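PDB 3DKR: esterase D from Lactobacillus rhamnosus, which probably hydrolyses carboxylic ester bonds, using the alpha/beta hydrolase fold and its catalytic triad. Local coordinates for residues K71-P74 and D75-W78; S34-D37 and M38-M41; G193-E196 and L197-G200; A83-A86 and H87-K91. All coordinates share one frame; numbering follows the deposited sequence.

Contact 1: residues K71-P74 and D75-W78; sequences KGNP and DIWW
Asn73 and Trp77 meet at the tight end of this turn, where the chain enters helix 74-89. The carbonyl oxygen of Asn73 accepts the Trp77 N-H in a nearly straight bond (Trp77 N to Asn73 O 2.9 Å, 165° at the hydrogen). The same oxygen presses on one face of the indole, Asn73 O lying 3.2 Å from Trp77 CG, so a single polar atom both starts the helical bonding and packs against the ring. Asn73 is also the N-cap. With chi1 at 68° its CG sits between the backbone N and the carbonyl carbon, which swings the amide back over the first helical turn. There Asn73 OD1 takes the Ile76 N-H at 2.9 Å, with a weaker, more bent bond from Asp75 N at 2.8 Å. The other end of the amide lies across Ile76, Asn73 ND2 to Ile76 CD1 being 3.4 Å. Next in line, Trp78 N reaches Pro74 O at 2.8 Å. The opposite extreme is looser: Lys71 is exposed and its side chain stays well clear of the helical turn, while of the exposed Asp75 side chain CB comes closest to Asn73, 3.3 Å from its OD1. Inward, the indole N-H of Trp77 is taken by Ser58 O. The ring itself rests on Leu102 and Phe106 of helix 101-113, while Pro74 leans on Ile169 and Phe172 of helix 155-178.

Contact 2: residues S34-D37 and M38-M41; sequences SPND and MNFM
Asn36, on a 3-10 turn opened by an ST turn at Ser34, and Asn39, at the start of helix 39-47, run alongside each other in the same direction. Their amide planes are 81° apart, so the two flat groups meet steeply inclined and do not stack. Both CG atoms lie beside their own backbone N (chi1 -68° for Asn36), which brings the two side chains up next to each other, one 3-10 turn apart. Beneath them the backbone holds the spacing, with Met38 N giving to Pro35 O at 2.9 Å and Asn39 N to Asn36 O at 3.2 Å. Ser34 OG accepts from Asn36 N at 3.0 Å, and the carboxylate of Asp37 folds back to receive Ser34 N on OD2 at 3.2 Å, the donor standing above the carboxylate plane. Asp37 OD2 also takes the N-H of Ala30, so the carboxylate braces the loop that follows strand 23-28, near the predicted nucleophile and charge-relay histidine. Met38 leaves in another direction: bent at its second torsion, it passes along the Asp37 peptide and is buried against Leu27, as is Met41, which also meets helix 234-246. Asp37 O is shared by Thr229 OG1 and a water, and that water, 2.8 Å from Asp37 O, in turn accepts the helical Met41 N at 3.1 Å.

Contact 3: residues G193-E196 and L197-G200; sequences GQDE and LVDG
Asp195 OD1 grips two successive amides, Leu197 N at 2.8 Å and Val198 N at 3.0 Å, forming an Asx turn. The two donors arrive differently: Leu197 N comes nearly along the C-O axis, whereas Val198 N stands 59° out of the carboxylate plane. Such double bonding should limit rotation of the carboxylate. It leaves OD2 directed at His226 ND1, the pairing expected of the acid and histidine in a catalytic triad, with Gln191 NE2 as a further donor to OD2. Asp195 and His226 are the predicted charge-relay pair, and the turn therefore probably positions the acid. Glu196 adds a second link to the histidine, its OE1 accepting from the backbone N of His226. Farther out, a water bridges the turn, donating to Asp195 O at 3.1 Å and accepting from Gly200 N at 2.9 Å. Packing is modest: Val198 CG2 lies 3.4 Å from Asp195 OD2, the Val198 side chain also comes close to the predicted nucleophile Ser101, and the Leu197 and Glu196 side chains run alongside each other (Glu196 CG to Leu197 CG 3.9 Å). The loop joins strand 187-192 to helix 202-209, and its backbone is tied at Gly193 to Tyr221, at the end of the neighbouring strand 216-221.

Contact 4: residues A83-A86 and H87-K91; sequences AAVA and HMTAK
Thr89 turns its hydroxyl back over Val85 and Ala86 because, at chi1 62°, OG1 sits between its own backbone N and carbonyl carbon; the methyl CG2, beside the backbone N, is left to cross the Val85 side chain at an angle, 4.0 Å from Val85 CG1. A different setting governs His87, whose CG is anti to the backbone N (chi1 176°). The imidazole thereby leads away from the preceding turn, while the His87 CB remains 3.4 Å from Ala84 O; the ring end is engaged through NE2 by Glu17. Between these groups runs the last part of the helix. His87 N gives to Ala83 O at 3.0 Å, and Thr89 N to Val85 O at 2.8 Å in a nearly straight bond. Met88 N is held less firmly, with weak bonds to Ala84 O and Val85 O. Ala90 N still reaches Ala86 O at 3.0 Å, and a water that donates to Ala86 O at 2.9 Å lies 3.0 Å from Thr89 OG1, spanning the carbonyl and the hydroxyl. Beyond this, Lys91 N pairs with Met88 O, and Lys91 NZ makes salt bridges to Glu17 and Glu19. One face is exposed at Ala83 and Ala86, whereas Ala84, Val85 and Met88 are buried on strands 23-28, 51-54 and 94-99. This amphipathic packing is typical of a helix in a beta-alpha-beta crossover, here the connection, with helix 66-71, from strand 51-54 over strand 23-28 to the parallel strand 94-99 of the alpha/beta hydrolase fold.

In the fold
From the N terminus, contact 2 comes first and closes the turn between strand 23-28 and helix 39-47. Contact 1 then closes the short loop from helix 66-71 into helix 74-89, and contact 4 lies near the far end of that same helix, their centres 18 Å apart. Contact 3 is last, in the loop from strand 187-192 to helix 202-209. All four are local and follow in series, so none nests in or crosses another. Contact 3 holds the predicted triad acid, and contact 2, in a separate loop, lies near the other two members; contact 4 lies about 31 Å from contact 3 between centres, across the middle of the chain, where its helix meets the central sheet.

Contact 1: residues K71-P74 and D75-W78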
loop_
_atom_site.group_PDB
_atom_site.type_symbol
_atom_site.label_atom_id
_atom_site.label_comp_id
_atom_site.label_asym_id
_atom_site.label_seq_id
_atom_site.Cartn_x
_atom_site.Cartn_y
_atom_site.Cartn_z
ATOM N N LYS A 71 14.300 -11.521 3.977
ATOM C CA LYS A 71 13.474 -12.428 3.172
ATOM C C LYS A 71 12.494 -11.709 2.240
ATOM O O LYS A 71 11.764 -12.362 1.496
ATOM C CB LYS A 71 12.727 -13.420 4.068
ATOM C CG LYS A 71 13.654 -14.272 4.923
ATOM C CD LYS A 71 12.914 -15.392 5.618
ATOM C CE LYS A 71 13.819 -16.103 6.620
ATOM N NZ LYS A 71 15.193 -16.353 6.088
ATOM N N GLY A 72 12.476 -10.380 2.267
ATOM C CA GLY A 72 11.663 -9.616 1.321
ATOM C C GLY A 72 12.520 -8.582 0.630
ATOM O O GLY A 72 13.566 -8.194 1.141
ATOM N N ASN A 73 12.075 -8.168 -0.553
ATOM C CA ASN A 73 12.669 -7.051 -1.271
ATOM C C ASN A 73 11.681 -6.555 -2.316
ATOM O O ASN A 73 10.687 -7.249 -2.602
ATOM C CB ASN A 73 14.014 -7.450 -1.901
ATOM C CG ASN A 73 13.864 -8.442 -3.014
ATOM O OD1 ASN A 73 13.116 -8.217 -3.955
ATOM N ND2 ASN A 73 14.593 -9.567 -2.919
ATOM N N PRO A 74 11.922 -5.350 -2.853
ATOM C CA PRO A 74 10.949 -4.774 -3.795
ATOM C C PRO A 74 10.641 -5.635 -5.000
ATOM O O PRO A 74 9.510 -5.602 -5.497
ATOM C CB PRO A 74 11.592 -3.444 -4.195
ATOM C CG PRO A 74 12.443 -3.089 -3.007
ATOM C CD PRO A 74 13.011 -4.402 -2.555
ATOM N N ASP A 75 11.615 -6.398 -5.494
ATOM C CA ASP A 75 11.370 -7.248 -6.648
ATOM C C ASP A 75 10.411 -8.377 -6.299
ATOM O O ASP A 75 9.462 -8.648 -7.048
ATOM C CB ASP A 75 12.695 -7.749 -7.238
ATOM C CG ASP A 75 13.542 -6.610 -7.766
ATOM O OD1 ASP A 75 13.018 -5.774 -8.549
ATOM O OD2 ASP A 75 14.718 -6.517 -7.344
ATOM N N ILE A 76 10.616 -9.000 -5.142
ATOM C CA ILE A 76 9.691 -10.050 -4.657
ATOM C C ILE A 76 8.290 -9.467 -4.458
ATOM O O ILE A 76 7.285 -10.051 -4.892
ATOM C CB ILE A 76 10.202 -10.697 -3.346
ATOM C CG1 ILE A 76 11.488 -11.479 -3.619
ATOM C CG2 ILE A 76 9.140 -11.590 -2.727
ATOM C CD1 ILE A 76 12.224 -11.952 -2.373
ATOM N N TRP A 77 8.228 -8.308 -3.811
ATOM C CA TRP A 77 6.941 -7.692 -3.486
ATOM C C TRP A 77 6.221 -7.261 -4.758
ATOM O O TRP A 77 4.983 -7.316 -4.829
ATOM C CB TRP A 77 7.118 -6.503 -2.537
ATOM C CG TRP A 77 7.803 -6.902 -1.266
ATOM C CD1 TRP A 77 7.711 -8.105 -0.633
ATOM C CD2 TRP A 77 8.650 -6.080 -0.458
ATOM N NE1 TRP A 77 8.467 -8.091 0.523
ATOM C CE2 TRP A 77 9.063 -6.862 0.645
ATOM C CE3 TRP A 77 9.127 -4.766 -0.570
ATOM C CZ2 TRP A 77 9.923 -6.364 1.631
ATOM C CZ3 TRP A 77 9.980 -4.276 0.422
ATOM C CH2 TRP A 77 10.361 -5.073 1.504
ATOM N N TRP A 78 6.978 -6.842 -5.763
ATOM C CA TRP A 78 6.372 -6.524 -7.061
ATOM C C TRP A 78 5.790 -7.781 -7.715
ATOM O O TRP A 78 4.656 -7.770 -8.203
ATOM C CB TRP A 78 7.387 -5.829 -7.972
ATOM C CG TRP A 78 6.955 -5.633 -9.404
ATOM C CD1 TRP A 78 7.670 -5.957 -10.510
ATOM C CD2 TRP A 78 5.723 -5.053 -9.879
ATOM N NE1 TRP A 78 6.981 -5.621 -11.650
ATOM C CE2 TRP A 78 5.778 -5.070 -11.294
ATOM C CE3 TRP A 78 4.591 -4.529 -9.256
ATOM C CZ2 TRP A 78 4.741 -4.579 -12.092
ATOM C CZ3 TRP A 78 3.542 -4.034 -10.064
ATOM C CH2 TRP A 78 3.633 -4.074 -11.459
#

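Contact 2: residues S34-D37 and M38-M41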
loop_
_atom_site.group_PDB
_atom_site.type_symbol
_atom_site.label_atom_id
_atom_site.label_comp_id
_atom_site.label_asym_id
_atom_site.label_seq_id
_atom_site.Cartn_x
_atom_site.Cartn_y
_atom_site.Cartn_z
ATOM N N SER A 34 1.067 -5.481 7.302
ATOM C CA SER A 34 0.561 -6.820 7.034
ATOM C C SER A 34 -0.869 -6.671 6.547
ATOM O O SER A 34 -1.386 -5.520 6.479
ATOM C CB SER A 34 0.568 -7.671 8.307
ATOM O OG SER A 34 -0.536 -7.351 9.140
ATOM N N PRO A 35 -1.510 -7.793 6.183
ATOM C CA PRO A 35 -2.937 -7.678 5.844
ATOM C C PRO A 35 -3.792 -6.970 6.916
ATOM O O PRO A 35 -4.814 -6.388 6.577
ATOM C CB PRO A 35 -3.351 -9.131 5.613
ATOM C CG PRO A 35 -2.075 -9.768 5.041
ATOM C CD PRO A 35 -0.985 -9.144 5.893
ATOM N N ASN A 36 -3.373 -6.983 8.185
ATOM C CA ASN A 36 -4.143 -6.275 9.218
ATOM C C ASN A 36 -4.350 -4.790 8.927
ATOM O O ASN A 36 -5.349 -4.196 9.360
ATOM C CB ASN A 36 -3.492 -6.421 10.588
ATOM C CG ASN A 36 -3.546 -7.845 11.122
ATOM O OD1 ASN A 36 -2.596 -8.313 11.773
ATOM N ND2 ASN A 36 -4.650 -8.527 10.876
ATOM N N ASP A 37 -3.410 -4.195 8.182
ATOM C CA ASP A 37 -3.491 -2.792 7.775
ATOM C C ASP A 37 -4.803 -2.520 7.029
ATOM O O ASP A 37 -5.288 -1.399 7.009
ATOM C CB ASP A 37 -2.351 -2.429 6.808
ATOM C CG ASP A 37 -0.957 -2.521 7.423
ATOM O OD1 ASP A 37 -0.812 -2.544 8.664
ATOM O OD2 ASP A 37 -0.003 -2.570 6.618
ATOM N N MET A 38 -5.357 -3.566 6.420
ATOM C CA MET A 38 -6.490 -3.422 5.514
ATOM C C MET A 38 -7.789 -4.042 6.044
ATOM O O MET A 38 -8.785 -4.088 5.317
ATOM C CB MET A 38 -6.146 -4.048 4.151
ATOM C CG MET A 38 -4.995 -3.367 3.409
ATOM S SD MET A 38 -5.422 -1.672 3.000
ATOM C CE MET A 38 -3.991 -1.193 2.022
ATOM N N ASN A 39 -7.807 -4.521 7.292
ATOM C CA ASN A 39 -9.020 -5.172 7.818
ATOM C C ASN A 39 -10.260 -4.285 7.725
ATOM O O ASN A 39 -11.301 -4.713 7.225
ATOM C CB ASN A 39 -8.842 -5.579 9.288
ATOM C CG ASN A 39 -7.827 -6.672 9.479
ATOM O OD1 ASN A 39 -7.379 -7.309 8.517
ATOM N ND2 ASN A 39 -7.445 -6.914 10.752
ATOM N N PHE A 40 -10.163 -3.055 8.205
ATOM C CA PHE A 40 -11.340 -2.175 8.196
ATOM C C PHE A 40 -11.781 -1.874 6.759
ATOM O O PHE A 40 -12.974 -1.916 6.443
ATOM C CB PHE A 40 -11.097 -0.847 8.901
ATOM C CG PHE A 40 -10.705 -0.958 10.363
ATOM C CD1 PHE A 40 -10.887 -2.124 11.108
ATOM C CD2 PHE A 40 -10.158 0.151 10.984
ATOM C CE1 PHE A 40 -10.493 -2.168 12.455
ATOM C CE2 PHE A 40 -9.786 0.117 12.313
ATOM C CZ PHE A 40 -9.956 -1.027 13.052
ATOM N N MET A 41 -10.819 -1.545 5.901
ATOM C CA MET A 41 -11.122 -1.173 4.510
ATOM C C MET A 41 -11.775 -2.346 3.793
ATOM O O MET A 41 -12.829 -2.211 3.134
ATOM C CB MET A 41 -9.842 -0.718 3.788
ATOM C CG MET A 41 -9.962 -0.506 2.261
ATOM S SD MET A 41 -11.128 0.809 1.825
ATOM C CE MET A 41 -10.253 2.249 2.443
HETATM O O HOH W 1 -8.111 -1.149 7.301
#

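Contact 3: residues G193-E196 and L197-G200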
loop_
_atom_site.group_PDB
_atom_site.type_symbol
_atom_site.label_atom_id
_atom_site.label_comp_id
_atom_site.label_asym_id
_atom_site.label_seq_id
_atom_site.Cartn_x
_atom_site.Cartn_y
_atom_site.Cartn_z
ATOM N N GLY A 193 -2.774 14.152 6.637
ATOM C CA GLY A 193 -2.301 15.537 6.834
ATOM C C GLY A 193 -1.332 15.745 7.996
ATOM O O GLY A 193 -0.769 16.841 8.140
ATOM N N GLN A 194 -1.141 14.724 8.836
ATOM C CA GLN A 194 -0.159 14.755 9.921
ATOM C C GLN A 194 0.708 13.500 9.834
ATOM O O GLN A 194 0.983 12.812 10.814
ATOM C CB GLN A 194 -0.864 14.870 11.277
ATOM C CG GLN A 194 -1.677 16.149 11.431
ATOM C CD GLN A 194 -0.809 17.408 11.573
ATOM O OE1 GLN A 194 0.411 17.332 11.774
ATOM N NE2 GLN A 194 -1.452 18.582 11.471
ATOM N N ASP A 195 1.183 13.242 8.623
ATOM C CA ASP A 195 1.902 12.010 8.350
ATOM C C ASP A 195 3.319 12.049 8.909
ATOM O O ASP A 195 4.171 12.827 8.446
ATOM C CB ASP A 195 1.954 11.734 6.842
ATOM C CG ASP A 195 2.299 10.284 6.530
ATOM O OD1 ASP A 195 3.237 9.735 7.158
ATOM O OD2 ASP A 195 1.636 9.687 5.652
ATOM N N GLU A 196 3.563 11.167 9.877
ATOM C CA GLU A 196 4.839 11.060 10.559
ATOM C C GLU A 196 5.885 10.181 9.867
ATOM O O GLU A 196 7.031 10.127 10.321
ATOM C CB GLU A 196 4.622 10.517 11.980
ATOM C CG GLU A 196 4.330 9.016 12.085
ATOM C CD GLU A 196 2.902 8.588 11.763
ATOM O OE1 GLU A 196 2.128 9.363 11.140
ATOM O OE2 GLU A 196 2.555 7.438 12.146
ATOM N N LEU A 197 5.497 9.495 8.786
ATOM C CA LEU A 197 6.382 8.543 8.134
ATOM C C LEU A 197 6.831 8.969 6.742
ATOM O O LEU A 197 7.934 8.652 6.346
ATOM C CB LEU A 197 5.727 7.163 8.052
ATOM C CG LEU A 197 5.404 6.456 9.358
ATOM C CD1 LEU A 197 4.863 5.093 9.050
ATOM C CD2 LEU A 197 6.655 6.353 10.242
ATOM N N VAL A 198 5.974 9.667 5.995
ATOM C CA VAL A 198 6.349 10.173 4.671
ATOM C C VAL A 198 5.923 11.626 4.530
ATOM O O VAL A 198 4.998 12.072 5.212
ATOM C CB VAL A 198 5.752 9.329 3.521
ATOM C CG1 VAL A 198 6.210 7.872 3.638
ATOM C CG2 VAL A 198 4.235 9.446 3.485
ATOM N N ASP A 199 6.629 12.350 3.659
ATOM C CA ASP A 199 6.365 13.755 3.396
ATOM C C ASP A 199 5.113 13.821 2.521
ATOM O O ASP A 199 5.154 13.499 1.343
ATOM C CB ASP A 199 7.580 14.354 2.682
ATOM C CG ASP A 199 7.450 15.835 2.407
ATOM O OD1 ASP A 199 6.330 16.391 2.529
ATOM O OD2 ASP A 199 8.488 16.447 2.034
ATOM N N GLY A 200 3.986 14.215 3.117
ATOM C CA GLY A 200 2.729 14.264 2.401
ATOM C C GLY A 200 2.719 15.156 1.182
ATOM O O GLY A 200 1.846 15.033 0.333
HETATM O O HOH W 2 3.926 14.777 5.994
#

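Contact 4: residues A83-A86 and H87-K91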
loop_
_atom_site.group_PDB
_atom_site.type_symbol
_atom_site.label_atom_id
_atom_site.label_comp_id
_atom_site.label_asym_id
_atom_site.label_seq_id
_atom_site.Cartn_x
_atom_site.Cartn_y
_atom_site.Cartn_z
ATOM N N ALA A 83 0.994 -10.871 -9.114
ATOM C CA ALA A 83 0.244 -12.121 -8.974
ATOM C C ALA A 83 -1.135 -11.882 -8.363
ATOM O O ALA A 83 -2.135 -12.521 -8.740
ATOM C CB ALA A 83 1.036 -13.130 -8.117
ATOM N N ALA A 84 -1.196 -10.966 -7.406
ATOM C CA ALA A 84 -2.448 -10.667 -6.739
ATOM C C ALA A 84 -3.420 -10.031 -7.726
ATOM O O ALA A 84 -4.606 -10.340 -7.727
ATOM C CB ALA A 84 -2.209 -9.739 -5.550
ATOM N N VAL A 85 -2.920 -9.108 -8.537
ATOM C CA VAL A 85 -3.759 -8.486 -9.579
ATOM C C VAL A 85 -4.295 -9.568 -10.544
ATOM O O VAL A 85 -5.495 -9.628 -10.821
ATOM C CB VAL A 85 -2.982 -7.402 -10.335
ATOM C CG1 VAL A 85 -3.736 -6.974 -11.606
ATOM C CG2 VAL A 85 -2.714 -6.202 -9.421
ATOM N N ALA A 86 -3.414 -10.448 -11.031
ATOM C CA ALA A 86 -3.847 -11.490 -11.975
ATOM C C ALA A 86 -4.907 -12.418 -11.385
ATOM O O ALA A 86 -5.853 -12.831 -12.065
ATOM C CB ALA A 86 -2.650 -12.299 -12.445
ATOM N N HIS A 87 -4.752 -12.743 -10.106
ATOM C CA HIS A 87 -5.708 -13.583 -9.375
ATOM C C HIS A 87 -7.120 -13.006 -9.481
ATOM O O HIS A 87 -8.099 -13.735 -9.670
ATOM C CB HIS A 87 -5.272 -13.656 -7.905
ATOM C CG HIS A 87 -6.209 -14.409 -7.021
ATOM N ND1 HIS A 87 -6.299 -15.789 -7.040
ATOM C CD2 HIS A 87 -7.081 -13.984 -6.074
ATOM C CE1 HIS A 87 -7.196 -16.175 -6.145
ATOM N NE2 HIS A 87 -7.681 -15.100 -5.546
ATOM N N MET A 88 -7.205 -11.681 -9.386
ATOM C CA MET A 88 -8.476 -10.981 -9.319
ATOM C C MET A 88 -9.006 -10.660 -10.716
ATOM O O MET A 88 -10.217 -10.785 -10.952
ATOM C CB MET A 88 -8.354 -9.722 -8.461
ATOM C CG MET A 88 -8.058 -10.016 -6.974
ATOM S SD MET A 88 -9.367 -10.963 -6.161
ATOM C CE MET A 88 -10.402 -9.639 -5.552
ATOM N N THR A 89 -8.127 -10.289 -11.645
ATOM C CA THR A 89 -8.588 -10.048 -13.019
ATOM C C THR A 89 -9.016 -11.351 -13.716
ATOM O O THR A 89 -9.660 -11.303 -14.768
ATOM C CB THR A 89 -7.545 -9.335 -13.884
ATOM O OG1 THR A 89 -6.379 -10.155 -14.008
ATOM C CG2 THR A 89 -7.196 -7.970 -13.320
ATOM N N ALA A 90 -8.655 -12.510 -13.182
ATOM C CA ALA A 90 -9.184 -13.776 -13.730
ATOM C C ALA A 90 -10.669 -13.989 -13.391
ATOM O O ALA A 90 -11.366 -14.736 -14.096
ATOM C CB ALA A 90 -8.367 -14.940 -13.214
ATOM N N LYS A 91 -11.130 -13.342 -12.319
ATOM C CA LYS A 91 -12.420 -13.644 -11.672
ATOM C C LYS A 91 -13.491 -12.582 -11.903
ATOM O O LYS A 91 -14.668 -12.923 -12.092
ATOM C CB LYS A 91 -12.236 -13.759 -10.138
ATOM C CG LYS A 91 -11.365 -14.867 -9.670
ATOM C CD LYS A 91 -11.051 -14.746 -8.165
ATOM C CE LYS A 91 -12.256 -14.973 -7.303
ATOM N NZ LYS A 91 -11.857 -15.589 -5.990
HETATM O O HOH W 3 -5.624 -12.907 -14.944
#